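Local coordinates for protein response regulator (Xanthomonas campestris pv. campestris, PDB 3QYY) that probably makes cyclic di-GMP as a diguanylate cyclase, through the GGDEF domain described here, which binds cyclic di-GMP and magnesium, at residues Phe43-Leu48 against Thr142-Arg147; Ala82-Gly87 against Gly97-Glu102. One frame throughout, in Å; residues are numbered along the deposited sequence.

Interaction 1: Phe43-Leu48 against Thr142-Arg147; sequences FVLFVL and TELYRR
L45 and V47 of the central strand of the GGDEF domain sheet, with F43 just before it, turn toward L144 and Y145 of helix 141-157, in the alpha/beta packing of the nucleotide cyclase fold. The axes of strand 44-48 and helix 142-147 are 8.5 Å apart and inclined at 48°. No hydrogen bond links the segments; the contacts are carbon to carbon, which suits branched and aromatic side chains.

Among the aliphatic contacts, L144 CD2 packs against both L45 and F43, lying 3.9 Å from L45 CB. L45 has CG anti to the backbone N (chi1 176°), and its branch CD2 lies 3.7 Å from Y145 CA. M29 and V33 of helix 22-38 touch L45 and L144 respectively and help to enclose them.

The aromatic contacts lie at the two ends. V47 CG2 approaches Y145 CE2 obliquely at 4.3 Å. Beyond that contact the Y145 ring stacks on W89 and touches bound cyclic di-GMP, while its OH is hydrogen-bonded to K54 NZ of the second subunit; tyrosine thus combines a packing surface with a polar tip. F43 offers its edge to L144, and F43 CE1 meets L144 CD2 at 3.7 Å.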
loop_
_atom_site.group_PDB
_atom_site.type_symbol
_atom_site.label_atom_id
_atom_site.label_comp_id
_atom_site.label_asym_id
_atom_site.label_seq_id
_atom_site.Cartn_x
_atom_site.Cartn_y
_atom_site.Cartn_z
ATOM N N PHE B 43 21.277 16.879 -2.909
ATOM C CA PHE B 43 19.888 16.454 -2.925
ATOM C C PHE B 43 19.724 15.111 -2.235
ATOM O O PHE B 43 20.463 14.162 -2.502
ATOM C CB PHE B 43 19.341 16.358 -4.353
ATOM C CG PHE B 43 17.889 15.962 -4.405
ATOM C CD1 PHE B 43 17.494 14.783 -5.030
ATOM C CD2 PHE B 43 16.923 16.749 -3.782
ATOM C CE1 PHE B 43 16.153 14.387 -5.036
ATOM C CE2 PHE B 43 15.578 16.364 -3.780
ATOM C CZ PHE B 43 15.195 15.176 -4.410
ATOM N N VAL B 44 18.754 15.050 -1.331
ATOM C CA VAL B 44 18.460 13.834 -0.596
ATOM C C VAL B 44 16.983 13.516 -0.814
ATOM O O VAL B 44 16.125 14.386 -0.650
ATOM C CB VAL B 44 18.715 14.019 0.911
ATOM C CG1 VAL B 44 18.504 12.700 1.639
ATOM C CG2 VAL B 44 20.137 14.541 1.137
ATOM N N LEU B 45 16.694 12.277 -1.196
ATOM C CA LEU B 45 15.314 11.848 -1.425
ATOM C C LEU B 45 14.871 10.907 -0.319
ATOM O O LEU B 45 15.597 9.975 0.038
ATOM C CB LEU B 45 15.192 11.129 -2.773
ATOM C CG LEU B 45 13.812 10.534 -3.088
ATOM C CD1 LEU B 45 12.811 11.670 -3.318
ATOM C CD2 LEU B 45 13.900 9.631 -4.316
ATOM N N PHE B 46 13.681 11.155 0.224
ATOM C CA PHE B 46 13.117 10.313 1.271
ATOM C C PHE B 46 11.805 9.697 0.797
ATOM O O PHE B 46 11.005 10.356 0.132
ATOM C CB PHE B 46 12.794 11.112 2.538
ATOM C CG PHE B 46 13.984 11.752 3.188
ATOM C CD1 PHE B 46 14.401 13.022 2.807
ATOM C CD2 PHE B 46 14.672 11.094 4.203
ATOM C CE1 PHE B 46 15.487 13.634 3.433
ATOM C CE2 PHE B 46 15.763 11.696 4.837
ATOM C CZ PHE B 46 16.168 12.968 4.449
ATOM N N VAL B 47 11.595 8.430 1.138
ATOM C CA VAL B 47 10.350 7.741 0.810
ATOM C C VAL B 47 9.766 7.390 2.171
ATOM O O VAL B 47 10.430 6.733 2.979
ATOM C CB VAL B 47 10.586 6.447 -0.003
ATOM C CG1 VAL B 47 9.294 5.607 -0.042
ATOM C CG2 VAL B 47 11.010 6.798 -1.422
ATOM N N LEU B 48 8.537 7.839 2.428
ATOM C CA LEU B 48 7.883 7.585 3.707
ATOM C C LEU B 48 6.569 6.823 3.556
ATOM O O LEU B 48 5.817 7.044 2.610
ATOM C CB LEU B 48 7.586 8.909 4.417
ATOM C CG LEU B 48 8.635 10.025 4.366
ATOM C CD1 LEU B 48 8.144 11.198 5.200
ATOM C CD2 LEU B 48 9.961 9.533 4.888
ATOM N N THR B 142 15.325 7.541 -11.397
ATOM C CA THR B 142 14.703 6.237 -11.198
ATOM C C THR B 142 15.536 5.388 -10.242
ATOM O O THR B 142 14.992 4.689 -9.386
ATOM C CB THR B 142 14.514 5.484 -12.533
ATOM O OG1 THR B 142 15.776 5.355 -13.197
ATOM C CG2 THR B 142 13.548 6.239 -13.430
ATOM N N GLU B 143 16.857 5.468 -10.380
ATOM C CA GLU B 143 17.769 4.716 -9.524
ATOM C C GLU B 143 17.749 5.276 -8.104
ATOM O O GLU B 143 17.748 4.520 -7.136
ATOM C CB GLU B 143 19.189 4.780 -10.091
ATOM C CG GLU B 143 20.272 4.150 -9.222
ATOM C CD GLU B 143 20.022 2.683 -8.919
ATOM O OE1 GLU B 143 19.284 2.027 -9.683
ATOM O OE2 GLU B 143 20.581 2.181 -7.919
ATOM N N LEU B 144 17.733 6.602 -7.986
ATOM C CA LEU B 144 17.696 7.246 -6.674
ATOM C C LEU B 144 16.422 6.809 -5.954
ATOM O O LEU B 144 16.446 6.489 -4.764
ATOM C CB LEU B 144 17.712 8.772 -6.823
ATOM C CG LEU B 144 17.733 9.580 -5.521
ATOM C CD1 LEU B 144 19.028 9.307 -4.766
ATOM C CD2 LEU B 144 17.609 11.069 -5.833
ATOM N N TYR B 145 15.311 6.791 -6.686
ATOM C CA TYR B 145 14.034 6.378 -6.116
ATOM C C TYR B 145 14.104 4.928 -5.636
ATOM O O TYR B 145 13.666 4.604 -4.528
ATOM C CB TYR B 145 12.908 6.540 -7.147
ATOM C CG TYR B 145 11.605 5.898 -6.713
ATOM C CD1 TYR B 145 11.293 4.588 -7.083
ATOM C CD2 TYR B 145 10.719 6.575 -5.879
ATOM C CE1 TYR B 145 10.130 3.965 -6.624
ATOM C CE2 TYR B 145 9.555 5.964 -5.415
ATOM C CZ TYR B 145 9.269 4.657 -5.789
ATOM O OH TYR B 145 8.142 4.035 -5.300
ATOM N N ARG B 146 14.666 4.056 -6.467
ATOM C CA ARG B 146 14.784 2.648 -6.113
ATOM C C ARG B 146 15.572 2.467 -4.823
ATOM O O ARG B 146 15.218 1.641 -3.989
ATOM C CB ARG B 146 15.453 1.863 -7.245
ATOM C CG ARG B 146 14.649 1.856 -8.533
ATOM C CD ARG B 146 15.239 0.917 -9.575
ATOM N NE ARG B 146 14.447 0.926 -10.799
ATOM C CZ ARG B 146 14.692 0.166 -11.860
ATOM N NH1 ARG B 146 15.715 -0.677 -11.854
ATOM N NH2 ARG B 146 13.912 0.251 -12.930
ATOM N N ARG B 147 16.638 3.245 -4.656
ATOM C CA ARG B 147 17.454 3.146 -3.450
ATOM C C ARG B 147 16.691 3.594 -2.206
ATOM O O ARG B 147 16.707 2.915 -1.179
ATOM C CB ARG B 147 18.732 3.978 -3.602
ATOM C CG ARG B 147 19.718 3.408 -4.611
ATOM C CD ARG B 147 20.968 4.266 -4.706
ATOM N NE ARG B 147 21.945 3.704 -5.634
ATOM C CZ ARG B 147 23.134 4.242 -5.882
ATOM N NH1 ARG B 147 23.498 5.360 -5.268
ATOM N NH2 ARG B 147 23.958 3.665 -6.746
#

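Interaction 2: Ala82-Gly87 against Gly97-Glu102; sequences AQDWIG and GVHASE
D84 and H99 join the open end of the beta hairpin formed by strands 85-90 and 93-98, beside the antiparallel hydrogen-bonded pair W85-G97. D84 CB lies 3.2 Å from G97 O. With CG anti to its own carbonyl carbon (chi1 -58°), the carboxylate begins close to V98 CA. OD1 packs near V98 CG1 and accepts a hydrogen bond from G81 N, while OD2 takes the backbone N-H of H99 at 2.8 Å, nearly straight at 167° but from above the carboxylate plane. A short acidic side chain, whose two oxygens accept from two backbone N-H groups, of G81 and H99, suits this place where the strand pairing stops.

H99 adds a second tie, its ND1 donating to Q83 O at 3.3 Å, with that oxygen close to the imidazole plane.

The W85-G97 pair is closed by W85 N to G97 O and by G97 N to W85 O. W85 folds its indole back over the partner strand, and G97 CA sits 3.8 Å from the centroid of the five-membered ring in a CH-pi contact. G97 has no side chain, and its N lies over the centre of the W85 ring system, which lets the indole rest directly on the backbone. At the ring's edge, NE1 is hydrogen-bonded to S32 OG of helix 22-38.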
loop_
_atom_site.group_PDB
_atom_site.type_symbol
_atom_site.label_atom_id
_atom_site.label_comp_id
_atom_site.label_asym_id
_atom_site.label_seq_id
_atom_site.Cartn_x
_atom_site.Cartn_y
_atom_site.Cartn_z
ATOM N N ALA B 82 12.852 26.545 0.579
ATOM C CA ALA B 82 12.215 27.126 -0.597
ATOM C C ALA B 82 12.362 26.272 -1.852
ATOM O O ALA B 82 11.551 26.372 -2.774
ATOM C CB ALA B 82 12.778 28.519 -0.852
ATOM N N GLN B 83 13.390 25.432 -1.893
ATOM C CA GLN B 83 13.616 24.588 -3.059
ATOM C C GLN B 83 13.330 23.116 -2.773
ATOM O O GLN B 83 13.455 22.266 -3.655
ATOM C CB GLN B 83 15.055 24.747 -3.549
ATOM C CG GLN B 83 15.224 24.405 -5.013
ATOM C CD GLN B 83 14.280 25.203 -5.891
ATOM O OE1 GLN B 83 14.295 26.436 -5.879
ATOM N NE2 GLN B 83 13.448 24.504 -6.655
ATOM N N ASP B 84 12.947 22.824 -1.537
ATOM C CA ASP B 84 12.636 21.458 -1.139
ATOM C C ASP B 84 11.183 21.164 -1.513
ATOM O O ASP B 84 10.460 22.050 -1.970
ATOM C CB ASP B 84 12.843 21.302 0.366
ATOM C CG ASP B 84 14.267 21.636 0.798
ATOM O OD1 ASP B 84 14.485 21.851 2.005
ATOM O OD2 ASP B 84 15.170 21.673 -0.066
ATOM N N TRP B 85 10.747 19.925 -1.328
ATOM C CA TRP B 85 9.374 19.600 -1.673
ATOM C C TRP B 85 8.849 18.346 -1.009
ATOM O O TRP B 85 9.617 17.502 -0.549
ATOM C CB TRP B 85 9.229 19.455 -3.192
ATOM C CG TRP B 85 10.181 18.467 -3.819
ATOM C CD1 TRP B 85 11.400 18.739 -4.370
ATOM C CD2 TRP B 85 9.980 17.054 -3.963
ATOM N NE1 TRP B 85 11.971 17.583 -4.853
ATOM C CE2 TRP B 85 11.121 16.535 -4.617
ATOM C CE3 TRP B 85 8.947 16.176 -3.604
ATOM C CZ2 TRP B 85 11.259 15.171 -4.923
ATOM C CZ3 TRP B 85 9.084 14.819 -3.906
ATOM C CH2 TRP B 85 10.232 14.333 -4.560
ATOM N N ILE B 86 7.524 18.246 -0.943
ATOM C CA ILE B 86 6.881 17.068 -0.387
ATOM C C ILE B 86 5.760 16.669 -1.339
ATOM O O ILE B 86 4.982 17.509 -1.804
ATOM C CB ILE B 86 6.318 17.317 1.037
ATOM C CG1 ILE B 86 5.631 16.044 1.545
ATOM C CG2 ILE B 86 5.349 18.506 1.029
ATOM C CD1 ILE B 86 5.305 16.056 3.035
ATOM N N GLY B 87 5.709 15.384 -1.664
ATOM C CA GLY B 87 4.682 14.899 -2.559
ATOM C C GLY B 87 4.008 13.667 -1.998
ATOM O O GLY B 87 4.558 12.983 -1.135
ATOM N N GLY B 97 11.763 15.734 -0.926
ATOM C CA GLY B 97 13.026 16.062 -1.557
ATOM C C GLY B 97 13.651 17.220 -0.801
ATOM O O GLY B 97 13.015 18.262 -0.619
ATOM N N VAL B 98 14.887 17.038 -0.346
ATOM C CA VAL B 98 15.577 18.083 0.403
ATOM C C VAL B 98 16.911 18.431 -0.243
ATOM O O VAL B 98 17.789 17.575 -0.369
ATOM C CB VAL B 98 15.850 17.649 1.861
ATOM C CG1 VAL B 98 16.591 18.760 2.607
ATOM C CG2 VAL B 98 14.541 17.312 2.565
ATOM N N HIS B 99 17.057 19.686 -0.659
ATOM C CA HIS B 99 18.302 20.129 -1.265
ATOM C C HIS B 99 19.222 20.692 -0.195
ATOM O O HIS B 99 19.341 21.909 -0.029
ATOM C CB HIS B 99 18.046 21.177 -2.350
ATOM C CG HIS B 99 17.604 20.591 -3.655
ATOM N ND1 HIS B 99 16.305 20.669 -4.107
ATOM C CD2 HIS B 99 18.288 19.895 -4.593
ATOM C CE1 HIS B 99 16.208 20.048 -5.269
ATOM N NE2 HIS B 99 17.397 19.569 -5.585
ATOM N N ALA B 100 19.862 19.779 0.529
ATOM C CA ALA B 100 20.794 20.106 1.600
ATOM C C ALA B 100 21.691 18.887 1.790
ATOM O O ALA B 100 21.465 17.849 1.175
ATOM C CB ALA B 100 20.034 20.393 2.881
ATOM N N SER B 101 22.712 19.009 2.632
ATOM C CA SER B 101 23.609 17.884 2.881
ATOM C C SER B 101 22.821 16.782 3.593
ATOM O O SER B 101 21.834 17.059 4.277
ATOM C CB SER B 101 24.784 18.323 3.757
ATOM O OG SER B 101 24.339 18.673 5.057
ATOM N N GLU B 102 23.258 15.537 3.442
ATOM C CA GLU B 102 22.563 14.419 4.070
ATOM C C GLU B 102 22.370 14.590 5.576
ATOM O O GLU B 102 21.284 14.334 6.102
ATOM C CB GLU B 102 23.300 13.106 3.790
ATOM C CG GLU B 102 22.559 11.880 4.316
ATOM C CD GLU B 102 23.260 10.580 3.989
ATOM O OE1 GLU B 102 22.697 9.511 4.305
ATOM O OE2 GLU B 102 24.369 10.624 3.420
#

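Strands 44-50 and 93-98 are neighbours in one sheet, so the two contacts share a backbone seam: V44 N lies 2.9 Å from V98 O, probably as a hydrogen bond. Interaction 1 is buried and joins the sheet to helix 141-157 through carbon-to-carbon packing, with no hydrogen bond between the segments. Interaction 2 is partly buried, joins two strands within the sheet, and relies largely on hydrogen bonds, which suits a hairpin end where Q83 is exposed. F43 belongs to both neighbourhoods: while one edge of its ring faces the helix, CE2 packs on G97 CA at 3.4 Å. Helix 22-38 touches both contacts, through M29 on L45, Y145 and W85.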